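Local coordinates for beta sliding clamp (Borrelia burgdorferi, PDB 6DJ8), which forms a ring-shaped head-to-tail homodimer around DNA, tethering DNA polymerases and other proteins to it and so conferring processivity, at the interface of chains A and B. Coordinates in Å, arbitrary orientation; residue numbers count along the deposited sequence, not the author numbering. Chains: chain A/B, Beta sliding clamp.

Contact 1: the interface of chains A and B. Residues chain A 325-327; chain B 124-127.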
# COMPACT_ATOMS: atom_id res chain seq x y z
N LYS A 325 9.22 12.46 -24.75
CA LYS A 325 8.48 11.56 -25.63
C LYS A 325 9.04 10.15 -25.54
O LYS A 325 10.27 9.96 -25.45
CB LYS A 325 8.49 12.07 -27.08
N GLY A 326 8.14 9.17 -25.56
CA GLY A 326 8.50 7.76 -25.64
C GLY A 326 7.76 7.04 -26.77
O GLY A 326 6.54 7.19 -26.91
N GLU A 327 8.49 6.28 -27.58
CA GLU A 327 7.92 5.59 -28.74
C GLU A 327 8.22 4.10 -28.65
O GLU A 327 9.38 3.71 -28.52
CB GLU A 327 8.48 6.12 -30.06
CG GLU A 327 8.32 7.61 -30.31
CD GLU A 327 9.07 8.06 -31.56
OE1 GLU A 327 8.41 8.47 -32.55
OE2 GLU A 327 10.31 7.96 -31.58
N GLU B 124 12.38 1.90 -34.34
CA GLU B 124 12.84 1.23 -33.14
C GLU B 124 12.40 2.01 -31.91
O GLU B 124 12.21 3.23 -31.98
CB GLU B 124 14.36 1.05 -33.14
CG GLU B 124 14.87 0.20 -34.30
CD GLU B 124 14.49 -1.26 -34.16
OE1 GLU B 124 14.25 -1.70 -33.01
OE2 GLU B 124 14.41 -1.97 -35.19
N ASP B 125 12.24 1.31 -30.79
CA ASP B 125 11.82 1.98 -29.57
C ASP B 125 12.82 3.09 -29.25
O ASP B 125 14.02 2.94 -29.47
CB ASP B 125 11.74 0.99 -28.42
CG ASP B 125 10.83 -0.19 -28.72
OD1 ASP B 125 9.97 -0.08 -29.62
OD2 ASP B 125 10.99 -1.24 -28.07
N HIS B 126 12.31 4.23 -28.78
CA HIS B 126 13.12 5.42 -28.65
C HIS B 126 12.50 6.32 -27.60
O HIS B 126 11.29 6.50 -27.58
CB HIS B 126 13.21 6.16 -30.00
CG HIS B 126 14.27 7.22 -30.06
ND1 HIS B 126 15.54 6.98 -30.52
CD2 HIS B 126 14.24 8.52 -29.68
CE1 HIS B 126 16.25 8.09 -30.44
NE2 HIS B 126 15.49 9.04 -29.93
N LEU B 127 13.34 6.89 -26.73
CA LEU B 127 12.91 7.83 -25.69
C LEU B 127 13.67 9.14 -25.82
O LEU B 127 14.85 9.15 -26.17
CB LEU B 127 13.14 7.27 -24.27
CG LEU B 127 12.80 5.81 -23.99
CD1 LEU B 127 13.19 5.47 -22.55
CD2 LEU B 127 11.30 5.50 -24.26
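A first torsion of -57° turns CG of A:Glu327 away from its own carbonyl carbon, while in B:His126 a chi1 of -167° swings the imidazole opposite the backbone N; the two side chains thereby run alongside each other, pointing the same way. They flank an antiparallel beta bridge typical of the DNA polymerase III beta subunit family, in which strand 325-331 of the C-terminal domain of chain A pairs with strand 126-130 of the N-terminal domain of chain B. The pairing rests on reciprocal backbone bonds: A:Glu327 N donates to B:His126 O at 2.8 Å, and B:His126 N returns a bond to A:Glu327 O at 3.0 Å. Since both bonds run between backbone atoms of the same two residues, this bridge itself uses no side-chain group. Further along the bridge, A:Gly326 faces B:Leu127. With no side chain on the glycine, CD2 of the leucine comes to 3.8 Å from A:Gly326 CA. On the flank, the carboxylate and imidazole planes are turned 84° apart. A:Glu327 OE2 lies 3.8 Å from B:His126 CB, but its distance to the ring nitrogen B:His126 ND1 is 5.4 Å, so no direct bond joins the two polar groups. Were the imidazole protonated, the carboxylate could still favour it electrostatically at that range. Beyond the paired strand, B:Asp125 CB passes 3.6 Å from A:Glu327 O, bordering the carbonyl that accepts from B:His126 N.

Contact 2: the interface of chains A and B. Residues chain A 297, 324-326, 328; chain B 89, 92, 127, 129.
Strand 325-331 of chain A, with the short 3-10 helix 295-297 and the loop residue A:Arg324, meets strand 126-130 and helix 83-92 of chain B. The polar part centres on B:Glu129, whose chain bends at chi2 (-72°) and presents both carboxylate oxygens to chain A. A:Arg324 grips it side-on: NE donates to OE1 of B:Glu129 at 2.7 Å, in the guanidinium plane, forming the salt bridge. The second nitrogen, NH1 of A:Arg324, reaches OE2 of B:Glu129 at 2.8 Å. This bond uses the syn lone pair but is tilted from the guanidinium plane and less straight, consistent with the 48° twist between the two flat groups. The anti lone pair of the same oxygen receives the phenol, with A:Tyr297 OH to B:Glu129 OE2 at 2.6 Å, so OE2 is held by donors from two residues. Within chain A, the tyrosine ring also supports the arginine: CE2 of A:Tyr297 lies 3.3 Å above the guanidinium plane, over its centre, in A:Arg324. Next to this polar cluster is an apolar one. B:Leu127 crosses A:Tyr297 at about a right angle, and its CD2 touches both A:Tyr297, at CE1, and A:Phe328, at CZ. Helix 83-92 contributes the methyl of B:Ala92, whose CB approaches CE1 of A:Tyr297 and CZ of A:Phe328. On the phenylalanine side of the leucine, B:Leu127 CD2 lies 3.8 Å from A:Phe328 CZ.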
# COMPACT_ATOMS: atom_id res chain seq x y z
N TYR A 297 5.14 7.96 -20.36
CA TYR A 297 5.29 9.14 -21.21
C TYR A 297 3.95 9.76 -21.60
O TYR A 297 3.90 10.57 -22.53
CB TYR A 297 6.09 8.77 -22.47
CG TYR A 297 7.52 8.50 -22.12
CD1 TYR A 297 7.94 7.23 -21.74
CD2 TYR A 297 8.46 9.54 -22.11
CE1 TYR A 297 9.27 7.00 -21.37
CE2 TYR A 297 9.78 9.31 -21.73
CZ TYR A 297 10.18 8.05 -21.37
OH TYR A 297 11.49 7.83 -21.02
N ARG A 324 9.35 15.88 -24.01
CA ARG A 324 9.52 14.52 -23.50
C ARG A 324 8.63 13.55 -24.27
O ARG A 324 7.43 13.79 -24.43
CB ARG A 324 9.17 14.47 -22.02
CG ARG A 324 9.57 13.18 -21.37
CD ARG A 324 9.60 13.29 -19.84
NE ARG A 324 10.07 12.03 -19.29
CZ ARG A 324 9.27 11.05 -18.89
NH1 ARG A 324 9.80 9.93 -18.42
NH2 ARG A 324 7.95 11.20 -18.94
N LYS A 325 9.22 12.46 -24.75
CA LYS A 325 8.48 11.56 -25.63
C LYS A 325 9.04 10.15 -25.54
O LYS A 325 10.27 9.96 -25.45
CB LYS A 325 8.49 12.07 -27.08
N GLY A 326 8.14 9.17 -25.56
CA GLY A 326 8.50 7.76 -25.64
C GLY A 326 7.76 7.04 -26.77
O GLY A 326 6.54 7.19 -26.91
N PHE A 328 7.17 3.28 -28.72
CA PHE A 328 7.34 1.83 -28.70
C PHE A 328 6.60 1.20 -29.87
O PHE A 328 5.50 1.62 -30.23
CB PHE A 328 6.82 1.21 -27.42
CG PHE A 328 7.51 1.73 -26.16
CD1 PHE A 328 7.12 2.92 -25.59
CD2 PHE A 328 8.55 1.01 -25.58
CE1 PHE A 328 7.76 3.42 -24.42
CE2 PHE A 328 9.19 1.50 -24.43
CZ PHE A 328 8.78 2.70 -23.85
N ALA B 89 12.60 6.66 -17.55
CA ALA B 89 13.13 6.28 -18.85
C ALA B 89 13.83 4.93 -18.79
O ALA B 89 13.55 4.02 -19.58
CB ALA B 89 14.09 7.36 -19.34
N ALA B 92 11.44 2.24 -18.24
CA ALA B 92 10.67 1.98 -19.45
C ALA B 92 11.40 1.01 -20.37
O ALA B 92 10.76 0.20 -21.05
CB ALA B 92 10.37 3.30 -20.16
N LEU B 127 13.34 6.89 -26.73
CA LEU B 127 12.91 7.83 -25.69
C LEU B 127 13.67 9.14 -25.82
O LEU B 127 14.85 9.15 -26.17
CB LEU B 127 13.14 7.27 -24.27
CG LEU B 127 12.80 5.81 -23.99
CD1 LEU B 127 13.19 5.47 -22.55
CD2 LEU B 127 11.30 5.50 -24.26
N GLU B 129 14.30 12.56 -23.44
CA GLU B 129 14.21 13.15 -22.10
C GLU B 129 14.82 14.54 -22.10
O GLU B 129 16.01 14.70 -22.42
CB GLU B 129 14.93 12.27 -21.07
CG GLU B 129 14.25 10.95 -20.79
CD GLU B 129 12.98 11.10 -20.00
OE1 GLU B 129 12.71 12.21 -19.49
OE2 GLU B 129 12.21 10.11 -19.91

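Contact 3: the interface of chains A and B. Residues chain A 38, 85, 88, 128-130; chain B 297, 324.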
# COMPACT_ATOMS: atom_id res chain seq x y z
N MET A 38 -18.01 6.29 15.05
CA MET A 38 -18.48 5.19 15.89
C MET A 38 -19.89 5.40 16.43
O MET A 38 -20.58 4.42 16.72
CB MET A 38 -17.47 5.03 17.03
CG MET A 38 -17.87 4.18 18.19
SD MET A 38 -16.55 4.29 19.42
CE MET A 38 -17.09 3.05 20.58
N ASN A 85 -15.26 -1.36 14.56
CA ASN A 85 -14.84 -1.83 15.88
C ASN A 85 -15.07 -3.33 16.03
O ASN A 85 -14.21 -4.04 16.56
CB ASN A 85 -15.58 -1.08 16.98
CG ASN A 85 -15.15 0.36 17.08
OD1 ASN A 85 -14.17 0.78 16.46
ND2 ASN A 85 -15.88 1.15 17.87
N ASP A 88 -12.44 -5.14 14.21
CA ASP A 88 -11.18 -5.07 14.95
C ASP A 88 -11.16 -6.06 16.10
O ASP A 88 -10.17 -6.76 16.32
CB ASP A 88 -10.95 -3.65 15.44
CG ASP A 88 -10.50 -2.72 14.33
OD1 ASP A 88 -10.18 -3.22 13.23
OD2 ASP A 88 -10.49 -1.49 14.54
N LYS A 128 -14.17 -5.42 25.32
CA LYS A 128 -15.47 -4.82 25.57
C LYS A 128 -15.76 -3.87 24.43
O LYS A 128 -15.03 -2.89 24.23
CB LYS A 128 -15.53 -4.08 26.91
CG LYS A 128 -15.39 -4.97 28.12
CD LYS A 128 -15.72 -4.22 29.42
CE LYS A 128 -15.59 -5.13 30.64
NZ LYS A 128 -15.68 -4.39 31.95
N GLU A 129 -16.83 -4.15 23.68
CA GLU A 129 -17.20 -3.35 22.51
C GLU A 129 -18.55 -2.68 22.76
O GLU A 129 -19.58 -3.38 22.87
CB GLU A 129 -17.26 -4.22 21.26
CG GLU A 129 -15.90 -4.72 20.78
CD GLU A 129 -15.03 -3.61 20.18
OE1 GLU A 129 -15.53 -2.47 19.99
OE2 GLU A 129 -13.84 -3.88 19.88
N PRO A 130 -18.59 -1.36 22.85
CA PRO A 130 -19.87 -0.69 23.06
C PRO A 130 -20.78 -0.88 21.86
O PRO A 130 -20.33 -1.03 20.72
CB PRO A 130 -19.49 0.79 23.27
CG PRO A 130 -18.03 0.90 22.91
CD PRO A 130 -17.47 -0.48 23.18
N TYR B 297 -6.98 -1.16 20.55
CA TYR B 297 -7.75 -0.59 21.65
C TYR B 297 -7.04 0.60 22.30
O TYR B 297 -7.47 1.06 23.37
CB TYR B 297 -8.07 -1.67 22.70
CG TYR B 297 -9.08 -2.67 22.17
CD1 TYR B 297 -8.66 -3.78 21.43
CD2 TYR B 297 -10.44 -2.49 22.36
CE1 TYR B 297 -9.59 -4.68 20.90
CE2 TYR B 297 -11.37 -3.38 21.84
CZ TYR B 297 -10.94 -4.47 21.12
OH TYR B 297 -11.86 -5.35 20.63
N ARG B 324 -14.84 1.30 25.57
CA ARG B 324 -14.18 0.31 24.73
C ARG B 324 -12.84 -0.09 25.34
O ARG B 324 -12.00 0.77 25.62
CB ARG B 324 -13.96 0.88 23.33
CG ARG B 324 -13.54 -0.16 22.35
CD ARG B 324 -13.75 0.34 20.93
NE ARG B 324 -13.40 -0.71 20.00
CZ ARG B 324 -12.21 -0.86 19.44
NH1 ARG B 324 -12.02 -1.88 18.62
NH2 ARG B 324 -11.23 0.01 19.69
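The guanidinium of B:Arg324 is layered between the amide of A:Asn85 and the ring of B:Tyr297, an arrangement at the head-to-tail junction of the beta subunit family, where the N-terminal domain of chain A receives the C-terminal domain of chain B. On one face, B:Tyr297 CE2 sits 3.5 Å above the centre of the B:Arg324 guanidinium. On the opposite face, A:Asn85 from helix 83-92 stacks with its amide plane 26° from the guanidinium plane; its OD1 is displaced toward the rim, 3.9 Å from B:Arg324 CZ. A:Glu129 meets the edge between these layers: B:Arg324 NE donates to its OE1 at 2.8 Å in the guanidinium plane, while the NH1 contact to OE2 is weak. The phenol of B:Tyr297 bonds to OE2 of A:Glu129 on its anti side, somewhat out of the carboxylate plane. B:Arg324 reaches this slot through a stem extended from CG to NE (chi2 162°, chi3 -177°). A:Pro130 crosses the base of that stem at about a right angle, its CD 3.7 Å from B:Arg324 CA. Along the stem, A:Lys128 O comes to 3.6 Å from B:Arg324 CG. The carboxylate of A:Asp88 may add attraction, though A:Asp88 OD2 and B:Arg324 NH1 stay 4.4 Å apart, too far for a bond.

Contacts 1 and 2 are adjoining parts of one junction: their C-alpha centres lie about 5 Å apart, and they share A:Lys325, A:Gly326 and B:Leu127, so strand pairing and side-chain interlock belong to a continuous surface. Contact 3 belongs to the opposite junction, with C-alpha centres about 56 Å from contact 1 and 51 Å from contact 2. There the chains exchange roles: residues 297 and 324 of chain B meet residue 129 of chain A, as their counterparts do in contact 2. Two symmetry-related junctions joining C-terminal to N-terminal domains close the head-to-tail homodimer into the ring that encircles DNA.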